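Local coordinates for protein methylocystis parvus OBBP MbnE (Methylocystis parvus OBBP, PDB 5ICQ) that probably binds methanobactin, a copper-chelating peptide, in the periplasm as a solute-binding protein of a methanobactin transport system, at residues S312-N317 and A573-I578; E316-L321 and D368-S373. All coordinates share one frame; numbering follows the deposited sequence.

Contact 1. Residues S312-N317 and A573-I578; sequences SLKNEN and ASEQWI
Leu-313 and Gln-576 form an antiparallel hydrogen-bonded pair, Leu-313 N giving to Gln-576 O at 2.9 Å and Gln-576 N to Leu-313 O at 2.7 Å, both close to straight. Next to it Ser-312 and Trp-577 make a non-hydrogen-bonded pair, where Ser-312 CA-H leans on Gln-576 O. On the face of Ser-312 and Trp-577, Ser-312 OG lies obliquely to the indole, 3.5 Å from Trp-577 CD1; the ring itself stacks with Trp-294 of helix 291-296. Leu-313 CD1 meets Ile-578 CD1 at 3.7 Å, the side chains crossing at a slant, with Phe-598 and Arg-586 also against the leucine. The Gln-576 amide turns away from strand 308-313, OE1 taking Ile-597 N and NE2 giving to Asp-287. These strands belong to a three-stranded antiparallel sheet with 576-581 in the middle, 285-288 on its other flank and 308-313 at an edge. Beyond the paired residues the chains are held by side chains. Lys-314 CG stands anti to the backbone N (chi1 -164°), and the chain runs extended past Ser-574 O before bending at its end, which brings NZ onto a lone pair of that carbonyl at 3.1 Å, in the carbonyl plane. The same ammonium forms a salt bridge with Glu-369, whose carboxylate also takes a hydrogen bond from Ser-574 OG. Nearer the backbone, Lys-314 CB lies 3.9 Å from Glu-575 CG.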
loop_
_atom_site.group_PDB
_atom_site.type_symbol
_atom_site.label_atom_id
_atom_site.label_comp_id
_atom_site.label_asym_id
_atom_site.label_seq_id
_atom_site.Cartn_x
_atom_site.Cartn_y
_atom_site.Cartn_z
ATOM N N SER A 312 -10.035 5.300 17.316
ATOM C CA SER A 312 -9.249 4.250 16.670
ATOM C C SER A 312 -10.186 3.420 15.806
ATOM O O SER A 312 -11.220 2.957 16.290
ATOM C CB SER A 312 -8.554 3.347 17.691
ATOM O OG SER A 312 -7.584 4.060 18.433
ATOM N N LEU A 313 -9.844 3.254 14.530
ATOM C CA LEU A 313 -10.688 2.509 13.607
ATOM C C LEU A 313 -9.914 1.346 13.001
ATOM O O LEU A 313 -8.702 1.424 12.783
ATOM C CB LEU A 313 -11.219 3.408 12.484
ATOM C CG LEU A 313 -11.929 4.698 12.903
ATOM C CD1 LEU A 313 -12.324 5.499 11.663
ATOM C CD2 LEU A 313 -13.149 4.392 13.752
ATOM N N LYS A 314 -10.630 0.265 12.720
ATOM C CA LYS A 314 -10.036 -0.921 12.123
ATOM C C LYS A 314 -10.923 -1.398 10.988
ATOM O O LYS A 314 -12.153 -1.347 11.093
ATOM C CB LYS A 314 -9.883 -2.048 13.156
ATOM C CG LYS A 314 -8.929 -3.159 12.726
ATOM C CD LYS A 314 -8.983 -4.331 13.694
ATOM C CE LYS A 314 -7.768 -5.248 13.552
ATOM N NZ LYS A 314 -6.891 -4.906 12.388
ATOM N N ASN A 315 -10.317 -1.876 9.908
ATOM C CA ASN A 315 -11.091 -2.604 8.909
ATOM C C ASN A 315 -10.354 -3.909 8.607
ATOM O O ASN A 315 -9.549 -4.415 9.401
ATOM C CB ASN A 315 -11.398 -1.731 7.672
ATOM C CG ASN A 315 -10.163 -1.343 6.882
ATOM O OD1 ASN A 315 -9.055 -1.809 7.160
ATOM N ND2 ASN A 315 -10.353 -0.485 5.871
ATOM N N GLU A 316 -10.648 -4.500 7.455
ATOM C CA GLU A 316 -10.108 -5.803 7.107
ATOM C C GLU A 316 -8.897 -5.712 6.191
ATOM O O GLU A 316 -8.458 -6.736 5.663
ATOM C CB GLU A 316 -11.199 -6.662 6.477
ATOM C CG GLU A 316 -12.356 -6.901 7.441
ATOM C CD GLU A 316 -13.567 -7.507 6.772
ATOM O OE1 GLU A 316 -13.460 -8.641 6.260
ATOM O OE2 GLU A 316 -14.628 -6.848 6.759
ATOM N N ASN A 317 -8.345 -4.524 6.003
ATOM C CA ASN A 317 -7.133 -4.394 5.205
ATOM C C ASN A 317 -5.968 -5.080 5.915
ATOM O O ASN A 317 -5.782 -4.878 7.116
ATOM C CB ASN A 317 -6.803 -2.926 4.975
ATOM C CG ASN A 317 -6.012 -2.709 3.709
ATOM O OD1 ASN A 317 -6.530 -2.900 2.611
ATOM N ND2 ASN A 317 -4.748 -2.318 3.851
ATOM N N ALA A 573 0.547 -0.880 13.915
ATOM C CA ALA A 573 -0.622 -0.502 14.694
ATOM C C ALA A 573 -1.827 -1.284 14.173
ATOM O O ALA A 573 -2.076 -1.312 12.963
ATOM C CB ALA A 573 -0.874 1.005 14.592
ATOM N N SER A 574 -2.555 -1.940 15.080
ATOM C CA SER A 574 -3.703 -2.727 14.642
ATOM C C SER A 574 -4.830 -1.838 14.161
ATOM O O SER A 574 -5.658 -2.277 13.360
ATOM C CB SER A 574 -4.203 -3.636 15.771
ATOM O OG SER A 574 -3.307 -4.707 15.990
ATOM N N GLU A 575 -4.885 -0.599 14.644
ATOM C CA GLU A 575 -5.930 0.339 14.271
ATOM C C GLU A 575 -5.328 1.617 13.710
ATOM O O GLU A 575 -4.160 1.944 13.947
ATOM C CB GLU A 575 -6.819 0.685 15.475
ATOM C CG GLU A 575 -7.697 -0.456 15.928
ATOM C CD GLU A 575 -7.143 -1.176 17.144
ATOM O OE1 GLU A 575 -6.364 -0.562 17.909
ATOM O OE2 GLU A 575 -7.498 -2.356 17.339
ATOM N N GLN A 576 -6.158 2.349 12.973
ATOM C CA GLN A 576 -5.819 3.688 12.516
ATOM C C GLN A 576 -6.262 4.714 13.554
ATOM O O GLN A 576 -7.406 4.682 14.017
ATOM C CB GLN A 576 -6.482 3.969 11.168
ATOM C CG GLN A 576 -6.046 5.300 10.565
ATOM C CD GLN A 576 -6.550 5.492 9.149
ATOM O OE1 GLN A 576 -6.717 4.526 8.396
ATOM N NE2 GLN A 576 -6.801 6.740 8.780
ATOM N N TRP A 577 -5.349 5.606 13.936
ATOM C CA TRP A 577 -5.600 6.620 14.957
ATOM C C TRP A 577 -5.948 7.929 14.255
ATOM O O TRP A 577 -5.137 8.453 13.479
ATOM C CB TRP A 577 -4.370 6.801 15.856
ATOM C CG TRP A 577 -3.845 5.500 16.405
ATOM C CD1 TRP A 577 -4.569 4.360 16.656
ATOM C CD2 TRP A 577 -2.489 5.197 16.750
ATOM N NE1 TRP A 577 -3.742 3.371 17.142
ATOM C CE2 TRP A 577 -2.459 3.855 17.196
ATOM C CE3 TRP A 577 -1.294 5.928 16.721
ATOM C CZ2 TRP A 577 -1.286 3.236 17.628
ATOM C CZ3 TRP A 577 -0.124 5.308 17.143
ATOM C CH2 TRP A 577 -0.131 3.973 17.589
ATOM N N ILE A 578 -7.161 8.438 14.491
ATOM C CA ILE A 578 -7.599 9.672 13.849
ATOM C C ILE A 578 -8.169 10.632 14.887
ATOM O O ILE A 578 -8.531 10.250 16.002
ATOM C CB ILE A 578 -8.638 9.422 12.730
ATOM C CG1 ILE A 578 -9.989 9.038 13.331
ATOM C CG2 ILE A 578 -8.153 8.327 11.763
ATOM C CD1 ILE A 578 -11.136 8.993 12.290
#

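Contact 2. Residues E316-L321 and D368-S373; sequences ENPKGL and DESELS
Lys-319 lays the root of its side chain across that of Glu-369, CG to CB at 4.2 Å, above a single antiparallel bridge between two loops of this family 5 solute-binding protein. The bridge is a hydrogen-bonded pair: Lys-319 N gives to Asp-368 O at 2.8 Å, and Asp-368 N returns the bond to Lys-319 O. With CG beside the backbone N (chi1 -57°) and bends at chi2 and chi4, the lysine folds back over its own chain, and NZ reaches Asn-317 O at 2.8 Å, 21° from the carbonyl plane. A leucine in place of Lys-319 would probably leave Asn-317 O without its charged donor, with a water still beside it. The Glu-369 carboxylate turns elsewhere, to His-572, Ser-574 and Lys-314. On the other side of the bridge, Ser-370 CB and OG abut one corner of the Pro-318 ring, OG to CB at 3.5 Å. Two waters join the backbones: one lies 2.8 Å from Asn-317 O and 2.7 Å from Glu-369 O, bridging the two carbonyls, and the other accepts from Glu-371 N and donates weakly to Glu-316 O. Ser-370 OG also closes an ST turn, accepting from Leu-372 N at 3.1 Å.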
loop_
_atom_site.group_PDB
_atom_site.type_symbol
_atom_site.label_atom_id
_atom_site.label_comp_id
_atom_site.label_asym_id
_atom_site.label_seq_id
_atom_site.Cartn_x
_atom_site.Cartn_y
_atom_site.Cartn_z
ATOM N N GLU A 316 -10.648 -4.500 7.455
ATOM C CA GLU A 316 -10.108 -5.803 7.107
ATOM C C GLU A 316 -8.897 -5.712 6.191
ATOM O O GLU A 316 -8.458 -6.736 5.663
ATOM C CB GLU A 316 -11.199 -6.662 6.477
ATOM C CG GLU A 316 -12.356 -6.901 7.441
ATOM C CD GLU A 316 -13.567 -7.507 6.772
ATOM O OE1 GLU A 316 -13.460 -8.641 6.260
ATOM O OE2 GLU A 316 -14.628 -6.848 6.759
ATOM N N ASN A 317 -8.345 -4.524 6.003
ATOM C CA ASN A 317 -7.133 -4.394 5.205
ATOM C C ASN A 317 -5.968 -5.080 5.915
ATOM O O ASN A 317 -5.782 -4.878 7.116
ATOM C CB ASN A 317 -6.803 -2.926 4.975
ATOM C CG ASN A 317 -6.012 -2.709 3.709
ATOM O OD1 ASN A 317 -6.530 -2.900 2.611
ATOM N ND2 ASN A 317 -4.748 -2.318 3.851
ATOM N N PRO A 318 -5.164 -5.878 5.216
ATOM C CA PRO A 318 -4.036 -6.546 5.880
ATOM C C PRO A 318 -2.970 -5.563 6.337
ATOM O O PRO A 318 -2.806 -4.474 5.778
ATOM C CB PRO A 318 -3.486 -7.490 4.802
ATOM C CG PRO A 318 -3.973 -6.920 3.509
ATOM C CD PRO A 318 -5.316 -6.307 3.816
ATOM N N LYS A 319 -2.223 -5.984 7.355
ATOM C CA LYS A 319 -1.207 -5.175 8.012
ATOM C C LYS A 319 0.171 -5.762 7.728
ATOM O O LYS A 319 0.300 -6.910 7.286
ATOM C CB LYS A 319 -1.439 -5.122 9.525
ATOM C CG LYS A 319 -2.819 -4.600 9.935
ATOM C CD LYS A 319 -2.912 -3.101 9.694
ATOM C CE LYS A 319 -4.281 -2.567 10.071
ATOM N NZ LYS A 319 -5.366 -3.286 9.339
ATOM N N GLY A 320 1.200 -4.971 8.012
ATOM C CA GLY A 320 2.569 -5.388 7.751
ATOM C C GLY A 320 2.955 -5.090 6.311
ATOM O O GLY A 320 2.149 -4.534 5.569
ATOM N N LEU A 321 4.181 -5.427 5.912
ATOM C CA LEU A 321 5.211 -5.920 6.825
ATOM C C LEU A 321 6.474 -5.076 6.630
ATOM O O LEU A 321 6.925 -4.870 5.494
ATOM C CB LEU A 321 5.522 -7.409 6.580
ATOM C CG LEU A 321 6.662 -8.056 7.409
ATOM C CD1 LEU A 321 6.430 -9.561 7.590
ATOM C CD2 LEU A 321 8.050 -7.823 6.775
ATOM N N ASP A 368 -0.788 -9.640 7.432
ATOM C CA ASP A 368 -1.191 -9.901 8.808
ATOM C C ASP A 368 -2.595 -9.365 9.088
ATOM O O ASP A 368 -3.070 -8.426 8.441
ATOM C CB ASP A 368 -0.178 -9.274 9.778
ATOM C CG ASP A 368 -0.138 -9.977 11.115
ATOM O OD1 ASP A 368 -0.778 -11.032 11.250
ATOM O OD2 ASP A 368 0.551 -9.482 12.031
ATOM N N GLU A 369 -3.255 -9.983 10.070
ATOM C CA GLU A 369 -4.575 -9.565 10.546
ATOM C C GLU A 369 -5.591 -9.513 9.407
ATOM O O GLU A 369 -6.319 -8.532 9.233
ATOM C CB GLU A 369 -4.487 -8.215 11.263
ATOM C CG GLU A 369 -3.535 -8.210 12.440
ATOM C CD GLU A 369 -3.841 -7.077 13.400
ATOM O OE1 GLU A 369 -2.905 -6.359 13.801
ATOM O OE2 GLU A 369 -5.031 -6.900 13.744
ATOM N N SER A 370 -5.635 -10.576 8.612
ATOM C CA SER A 370 -6.550 -10.582 7.480
ATOM C C SER A 370 -6.790 -12.017 7.052
ATOM O O SER A 370 -6.125 -12.950 7.516
ATOM C CB SER A 370 -6.014 -9.740 6.314
ATOM O OG SER A 370 -5.245 -10.509 5.406
ATOM N N GLU A 371 -7.760 -12.174 6.147
ATOM C CA GLU A 371 -8.094 -13.493 5.636
ATOM C C GLU A 371 -6.961 -14.091 4.815
ATOM O O GLU A 371 -6.962 -15.305 4.584
ATOM C CB GLU A 371 -9.350 -13.418 4.767
ATOM C CG GLU A 371 -9.031 -12.996 3.352
ATOM C CD GLU A 371 -10.240 -12.585 2.558
ATOM O OE1 GLU A 371 -10.122 -11.606 1.793
ATOM O OE2 GLU A 371 -11.300 -13.236 2.689
ATOM N N LEU A 372 -6.024 -13.265 4.336
ATOM C CA LEU A 372 -4.914 -13.748 3.523
ATOM C C LEU A 372 -3.779 -14.322 4.351
ATOM O O LEU A 372 -2.862 -14.919 3.779
ATOM C CB LEU A 372 -4.359 -12.617 2.649
ATOM C CG LEU A 372 -5.350 -11.963 1.685
ATOM C CD1 LEU A 372 -4.665 -10.816 0.948
ATOM C CD2 LEU A 372 -5.895 -12.985 0.696
ATOM N N SER A 373 -3.824 -14.157 5.666
ATOM C CA SER A 373 -2.708 -14.514 6.531
ATOM C C SER A 373 -2.622 -16.020 6.748
ATOM O O SER A 373 -3.643 -16.690 6.932
ATOM C CB SER A 373 -2.877 -13.814 7.881
ATOM O OG SER A 373 -1.776 -14.092 8.711
HETATM O O HOH W 1 -9.352 -9.916 5.570
HETATM O O HOH W 2 -6.750 -5.861 9.522
#

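Both contacts are partly buried and share a run of chain, Glu-316 and Asn-317: contact 1 uses the end of strand 308-313, contact 2 the loop leading from it to strand 322-326. Contact 1 is the more open, with Ser-312 and Lys-314 exposed, and joins two strands of a sheet by two antiparallel pairs, one leucine-isoleucine touch and a lysine-to-carbonyl bond; contact 2 has no exposed touching residue and joins two loops through one bridge, a proline-serine touch and waters. Glu-369 ties them together: its OE2 forms a salt bridge with Lys-314 NZ at 3.0 Å, and its OE1 probably a hydrogen bond with Ser-574 OG at 2.8 Å.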